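Local coordinates for PTS-dependent dihydroxyacetone kinase operon regulatory protein (Escherichia coli, PDB 4LRZ) that activates transcription of the dhaKLM operon from a sigma-70 promoter and represses its own expression, this chain being its N-terminal sensor part, at residues Ala44-Arg49 against Ile77-Ala82; Lys51-Leu56 against Cys83-Asn88. All blocks are in the same frame, centred on the assembly; numbering follows the deposited sequence.

Overall arrangement
Both contacts set a helix against the five-stranded antiparallel sheet of the GAF domain, and their centres lie about 7 Å apart. Contact 1 brings helix 40-49 to the end of strand 74-79 and the turn after it. Contact 2 brings the next helix, 51-66, to strand 84-89, an outermost strand of the sheet within this chain. The two strands are neighbours in the sheet, with the backbone of Ile77 hydrogen-bonded to Leu85 and Ser86. Contact 1 is partly buried and its chemistry is mostly ionic. Contact 2 is buried and apolar. The two meet where Ile46 CG2 packs on Leu85 CD2 at 3.4 Å and where Tyr47 touches Leu54.

Contact 1: Ala44-Arg49 against Ile77-Ala82; sequences ASIYRR and ILDETA
Arg49 reaches from the last turn of helix 40-49 to Glu80 and Asp79, at the turn that follows strand 74-79. Its CG sits between the backbone N and the carbonyl carbon (chi1 66°), and the chain then runs extended to NE. This carries the guanidinium across to the turn. Arg49 and Glu80 approach from opposite directions. Their flat groups are nearly perpendicular, 88° apart, and Glu80 CD lies at the guanidinium edge. NH1 of Arg49 gives a hydrogen bond to Glu80 OE1 at 2.9 Å, on the syn lone pair of that oxygen, as part of a salt bridge. A second bond from the same NH1 to Glu80 OE2 is weak. One nitrogen therefore faces both carboxylate oxygens. Glu80 OE2 also has a long, weak ion pair with Lys50.

Asp79 adds a looser salt bridge, with OD2 lying 3.4 Å from Arg49 NH1 and oblique to the guanidinium. Asp79 OD2 also lies 3.5 Å from Ile46 CG2, the methyl branch anti to the backbone N. The side chains of Ile46 and Asp79 cross at about a right angle. The other oxygen turns into its own loop. Asp79 OD1 accepts from Thr81 N at 2.7 Å, well above the carboxylate plane, and from Thr81 OG1 at 3.0 Å on its syn lone pair. Cys83 N is a further donor. These bonds hold the carboxylate in place beside Arg49. With an alanine in place of Glu80, Arg49 is likely to keep here only the longer bridge to Asp79, its guanidinium freer to turn.

Residues 79-82 form a type I beta turn, and the bond from Thr81 N makes an Asx turn within it. The turn joins strands 74-79 and 84-89 as a beta hairpin, tied to helix 40-49 by a salt-bridge network.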
loop_
_atom_site.group_PDB
_atom_site.type_symbol
_atom_site.label_atom_id
_atom_site.label_comp_id
_atom_site.label_asym_id
_atom_site.label_seq_id
_atom_site.Cartn_x
_atom_site.Cartn_y
_atom_site.Cartn_z
ATOM N N ALA F 44 -1.768 23.782 16.502
ATOM C CA ALA F 44 -2.787 23.578 15.472
ATOM C C ALA F 44 -2.133 23.436 14.097
ATOM O O ALA F 44 -2.555 22.611 13.285
ATOM C CB ALA F 44 -3.845 24.709 15.489
ATOM N N SER F 45 -1.075 24.201 13.855
ATOM C CA SER F 45 -0.338 24.087 12.593
ATOM C C SER F 45 0.447 22.795 12.437
ATOM O O SER F 45 0.581 22.286 11.303
ATOM C CB SER F 45 0.625 25.256 12.424
ATOM O OG SER F 45 -0.046 26.455 12.741
ATOM N N ILE F 46 1.036 22.315 13.544
ATOM C CA ILE F 46 1.766 21.065 13.511
ATOM C C ILE F 46 0.733 19.964 13.243
ATOM O O ILE F 46 0.950 19.117 12.388
ATOM C CB ILE F 46 2.566 20.773 14.818
ATOM C CG1 ILE F 46 3.884 21.566 14.854
ATOM C CG2 ILE F 46 2.897 19.239 14.941
ATOM C CD1 ILE F 46 4.227 22.106 16.272
ATOM N N TYR F 47 -0.380 20.008 13.975
ATOM C CA TYR F 47 -1.435 19.009 13.875
ATOM C C TYR F 47 -1.954 18.980 12.448
ATOM O O TYR F 47 -2.017 17.909 11.825
ATOM C CB TYR F 47 -2.550 19.351 14.859
ATOM C CG TYR F 47 -3.551 18.253 15.159
ATOM C CD1 TYR F 47 -3.352 17.367 16.225
ATOM C CD2 TYR F 47 -4.728 18.125 14.403
ATOM C CE1 TYR F 47 -4.291 16.372 16.537
ATOM C CE2 TYR F 47 -5.678 17.113 14.696
ATOM C CZ TYR F 47 -5.439 16.245 15.766
ATOM O OH TYR F 47 -6.351 15.260 16.054
ATOM N N ARG F 48 -2.263 20.160 11.914
ATOM C CA ARG F 48 -2.703 20.303 10.542
ATOM C C ARG F 48 -1.732 19.700 9.512
ATOM O O ARG F 48 -2.164 18.930 8.657
ATOM C CB ARG F 48 -3.061 21.783 10.221
ATOM C CG ARG F 48 -3.045 22.199 8.711
ATOM C CD ARG F 48 -3.798 23.545 8.402
ATOM N NE ARG F 48 -3.917 24.395 9.589
ATOM C CZ ARG F 48 -3.029 25.322 9.967
ATOM N NH1 ARG F 48 -1.935 25.568 9.241
ATOM N NH2 ARG F 48 -3.233 26.005 11.091
ATOM N N ARG F 49 -0.445 20.017 9.552
ATOM C CA ARG F 49 0.429 19.461 8.500
ATOM C C ARG F 49 0.763 17.953 8.660
ATOM O O ARG F 49 1.277 17.304 7.735
ATOM C CB ARG F 49 1.702 20.287 8.319
ATOM C CG ARG F 49 2.592 20.253 9.501
ATOM C CD ARG F 49 4.031 20.782 9.259
ATOM N NE ARG F 49 4.773 20.306 10.435
ATOM C CZ ARG F 49 5.603 19.257 10.447
ATOM N NH1 ARG F 49 6.154 18.859 11.615
ATOM N NH2 ARG F 49 5.892 18.618 9.294
ATOM N N ILE F 77 1.231 8.914 19.257
ATOM C CA ILE F 77 1.839 9.251 17.966
ATOM C C ILE F 77 2.683 10.537 18.144
ATOM O O ILE F 77 2.196 11.488 18.713
ATOM C CB ILE F 77 0.799 9.579 16.876
ATOM C CG1 ILE F 77 -0.535 8.983 17.220
ATOM C CG2 ILE F 77 1.334 9.135 15.484
ATOM C CD1 ILE F 77 -1.332 8.395 15.932
ATOM N N LEU F 78 3.930 10.555 17.670
ATOM C CA LEU F 78 4.741 11.762 17.712
ATOM C C LEU F 78 5.130 12.147 16.281
ATOM O O LEU F 78 5.309 11.244 15.429
ATOM C CB LEU F 78 5.994 11.589 18.580
ATOM C CG LEU F 78 5.825 11.129 20.052
ATOM C CD1 LEU F 78 5.893 9.603 20.142
ATOM C CD2 LEU F 78 6.905 11.698 20.923
ATOM N N ASP F 79 5.313 13.458 16.027
ATOM C CA ASP F 79 5.775 13.906 14.701
ATOM C C ASP F 79 7.283 13.714 14.556
ATOM O O ASP F 79 7.907 13.212 15.489
ATOM C CB ASP F 79 5.311 15.326 14.365
ATOM C CG ASP F 79 6.130 16.381 15.036
ATOM O OD1 ASP F 79 7.038 16.082 15.842
ATOM O OD2 ASP F 79 5.916 17.566 14.707
ATOM N N GLU F 80 7.881 14.114 13.427
ATOM C CA GLU F 80 9.309 13.902 13.299
ATOM C C GLU F 80 10.167 14.663 14.318
ATOM O O GLU F 80 11.344 14.370 14.409
ATOM C CB GLU F 80 9.909 14.142 11.895
ATOM C CG GLU F 80 9.395 15.171 10.822
ATOM C CD GLU F 80 8.317 16.164 11.209
ATOM O OE1 GLU F 80 8.610 17.366 11.243
ATOM O OE2 GLU F 80 7.157 15.755 11.404
ATOM N N THR F 81 9.618 15.639 15.047
ATOM C CA THR F 81 10.442 16.385 16.036
ATOM C C THR F 81 10.191 15.911 17.469
ATOM O O THR F 81 10.425 16.665 18.397
ATOM C CB THR F 81 10.203 17.929 15.987
ATOM O OG1 THR F 81 8.995 18.239 16.686
ATOM C CG2 THR F 81 10.084 18.470 14.532
ATOM N N ALA F 82 9.656 14.694 17.639
ATOM C CA ALA F 82 9.261 14.213 18.952
ATOM C C ALA F 82 8.120 14.994 19.634
ATOM O O ALA F 82 8.021 14.995 20.862
ATOM C CB ALA F 82 10.447 14.164 19.870
#

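Contact 2: Lys51-Leu56 against Cys83-Asn88; sequences KAMLTL and CILSRN
Leu85 is the apolar side chain of strand 84-89 that Met53 and Leu54 of helix 51-66 meet. The tight part of the contact lies here, among buried side chains. Met53 CE touches Leu85 CD1 at 3.5 Å. The Met53 chain starts with CG anti to the backbone N (chi1 168°) and then bends at chi2 and chi3, which swings its methyl end round to the strand. Leu54 comes in next to it, with its CD2 branch 3.8 Å from Leu85 CB. Both helix side chains meet Leu85 at a slant, one at a terminal methyl and the other at the root of the side chain. Leu189 of the long helix 174-211 also packs on Met53.

The helix and strand segments run nearly parallel, 9° apart, with their axes 9.6 Å from each other. This is a helix lying along the edge strand of the antiparallel GAF sheet. Leu85 and Ser86 both face Ile77 of the adjoining strand in a classic beta bulge. The bulge helps explain how two successive residues can both point at the helix.

Past Leu85 the packing is looser. Leu54 CD2 stands 4.2 Å from Ser86 CB, and Ser86 is partly exposed. Its OG, anti to the backbone N (chi1 -153°), hydrogen-bonds to Gln58 OE1 further along the helix. On a more exposed part of the helix, away from the strand, Lys51 NZ has a long, weak ion pair with an acidic side chain of another protein chain.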
loop_
_atom_site.group_PDB
_atom_site.type_symbol
_atom_site.label_atom_id
_atom_site.label_comp_id
_atom_site.label_asym_id
_atom_site.label_seq_id
_atom_site.Cartn_x
_atom_site.Cartn_y
_atom_site.Cartn_z
ATOM N N LYS F 51 -1.673 15.765 9.295
ATOM C CA LYS F 51 -2.995 15.214 9.114
ATOM C C LYS F 51 -2.961 13.808 8.476
ATOM O O LYS F 51 -3.509 12.860 9.042
ATOM C CB LYS F 51 -3.837 16.167 8.250
ATOM C CG LYS F 51 -5.363 15.835 8.188
ATOM C CD LYS F 51 -6.014 16.280 6.813
ATOM C CE LYS F 51 -6.740 17.625 6.855
ATOM N NZ LYS F 51 -8.106 17.595 7.521
ATOM N N ALA F 52 -2.268 13.681 7.343
ATOM C CA ALA F 52 -2.253 12.445 6.604
ATOM C C ALA F 52 -1.745 11.296 7.481
ATOM O O ALA F 52 -2.442 10.292 7.646
ATOM C CB ALA F 52 -1.466 12.589 5.298
ATOM N N MET F 53 -0.570 11.447 8.077
ATOM C CA MET F 53 -0.046 10.402 8.958
ATOM C C MET F 53 -0.928 10.247 10.220
ATOM O O MET F 53 -1.091 9.152 10.747
ATOM C CB MET F 53 1.429 10.677 9.317
ATOM C CG MET F 53 2.028 9.808 10.479
ATOM S SD MET F 53 2.794 10.766 11.879
ATOM C CE MET F 53 1.575 12.066 11.966
ATOM N N LEU F 54 -1.504 11.339 10.697
ATOM C CA LEU F 54 -2.258 11.315 11.954
ATOM C C LEU F 54 -3.503 10.497 11.884
ATOM O O LEU F 54 -3.776 9.675 12.761
ATOM C CB LEU F 54 -2.730 12.728 12.370
ATOM C CG LEU F 54 -2.049 13.327 13.576
ATOM C CD1 LEU F 54 -2.696 14.646 13.955
ATOM C CD2 LEU F 54 -2.008 12.338 14.750
ATOM N N THR F 55 -4.295 10.764 10.865
ATOM C CA THR F 55 -5.589 10.139 10.803
ATOM C C THR F 55 -5.387 8.636 10.647
ATOM O O THR F 55 -6.120 7.862 11.250
ATOM C CB THR F 55 -6.480 10.721 9.711
ATOM O OG1 THR F 55 -6.033 10.247 8.458
ATOM C CG2 THR F 55 -6.411 12.227 9.723
ATOM N N LEU F 56 -4.353 8.244 9.908
ATOM C CA LEU F 56 -4.037 6.831 9.693
ATOM C C LEU F 56 -3.524 6.229 10.995
ATOM O O LEU F 56 -3.964 5.164 11.441
ATOM C CB LEU F 56 -2.994 6.700 8.599
ATOM C CG LEU F 56 -3.361 7.086 7.162
ATOM C CD1 LEU F 56 -2.155 6.804 6.294
ATOM C CD2 LEU F 56 -4.539 6.237 6.630
ATOM N N CYS F 83 7.284 15.681 18.872
ATOM C CA CYS F 83 6.139 16.348 19.471
ATOM C C CYS F 83 4.948 15.395 19.511
ATOM O O CYS F 83 4.576 14.811 18.458
ATOM C CB CYS F 83 5.782 17.587 18.649
ATOM S SG CYS F 83 4.487 18.630 19.378
ATOM N N ILE F 84 4.357 15.219 20.710
ATOM C CA ILE F 84 3.188 14.340 20.872
ATOM C C ILE F 84 1.982 14.920 20.147
ATOM O O ILE F 84 1.513 16.014 20.464
ATOM C CB ILE F 84 2.841 14.080 22.329
ATOM C CG1 ILE F 84 3.974 13.317 23.001
ATOM C CG2 ILE F 84 1.570 13.232 22.401
ATOM C CD1 ILE F 84 3.698 12.915 24.385
ATOM N N LEU F 85 1.490 14.182 19.157
ATOM C CA LEU F 85 0.349 14.620 18.329
ATOM C C LEU F 85 -0.998 14.074 18.873
ATOM O O LEU F 85 -2.018 14.764 18.841
ATOM C CB LEU F 85 0.547 14.173 16.872
ATOM C CG LEU F 85 1.741 14.791 16.125
ATOM C CD1 LEU F 85 1.953 14.074 14.810
ATOM C CD2 LEU F 85 1.531 16.290 15.872
ATOM N N SER F 86 -0.974 12.828 19.359
ATOM C CA SER F 86 -2.172 12.164 19.895
ATOM C C SER F 86 -1.807 11.093 20.914
ATOM O O SER F 86 -0.738 10.467 20.828
ATOM C CB SER F 86 -2.920 11.503 18.749
ATOM O OG SER F 86 -4.314 11.403 19.031
ATOM N N ARG F 87 -2.701 10.883 21.875
ATOM C CA ARG F 87 -2.539 9.863 22.900
ATOM C C ARG F 87 -3.831 9.049 23.067
ATOM O O ARG F 87 -4.919 9.599 22.984
ATOM C CB ARG F 87 -2.220 10.542 24.241
ATOM C CG ARG F 87 -0.995 11.443 24.204
ATOM C CD ARG F 87 -1.266 12.812 24.816
ATOM N NE ARG F 87 -1.769 12.681 26.159
ATOM C CZ ARG F 87 -3.038 12.863 26.504
ATOM N NH1 ARG F 87 -3.957 13.231 25.591
ATOM N NH2 ARG F 87 -3.372 12.698 27.769
ATOM N N ASN F 88 -3.730 7.763 23.343
ATOM C CA ASN F 88 -4.924 7.012 23.715
ATOM C C ASN F 88 -4.487 5.833 24.538
ATOM O O ASN F 88 -3.281 5.703 24.794
ATOM C CB ASN F 88 -5.785 6.605 22.497
ATOM C CG ASN F 88 -5.123 5.569 21.657
ATOM O OD1 ASN F 88 -5.710 4.539 21.319
ATOM N ND2 ASN F 88 -3.888 5.811 21.326
#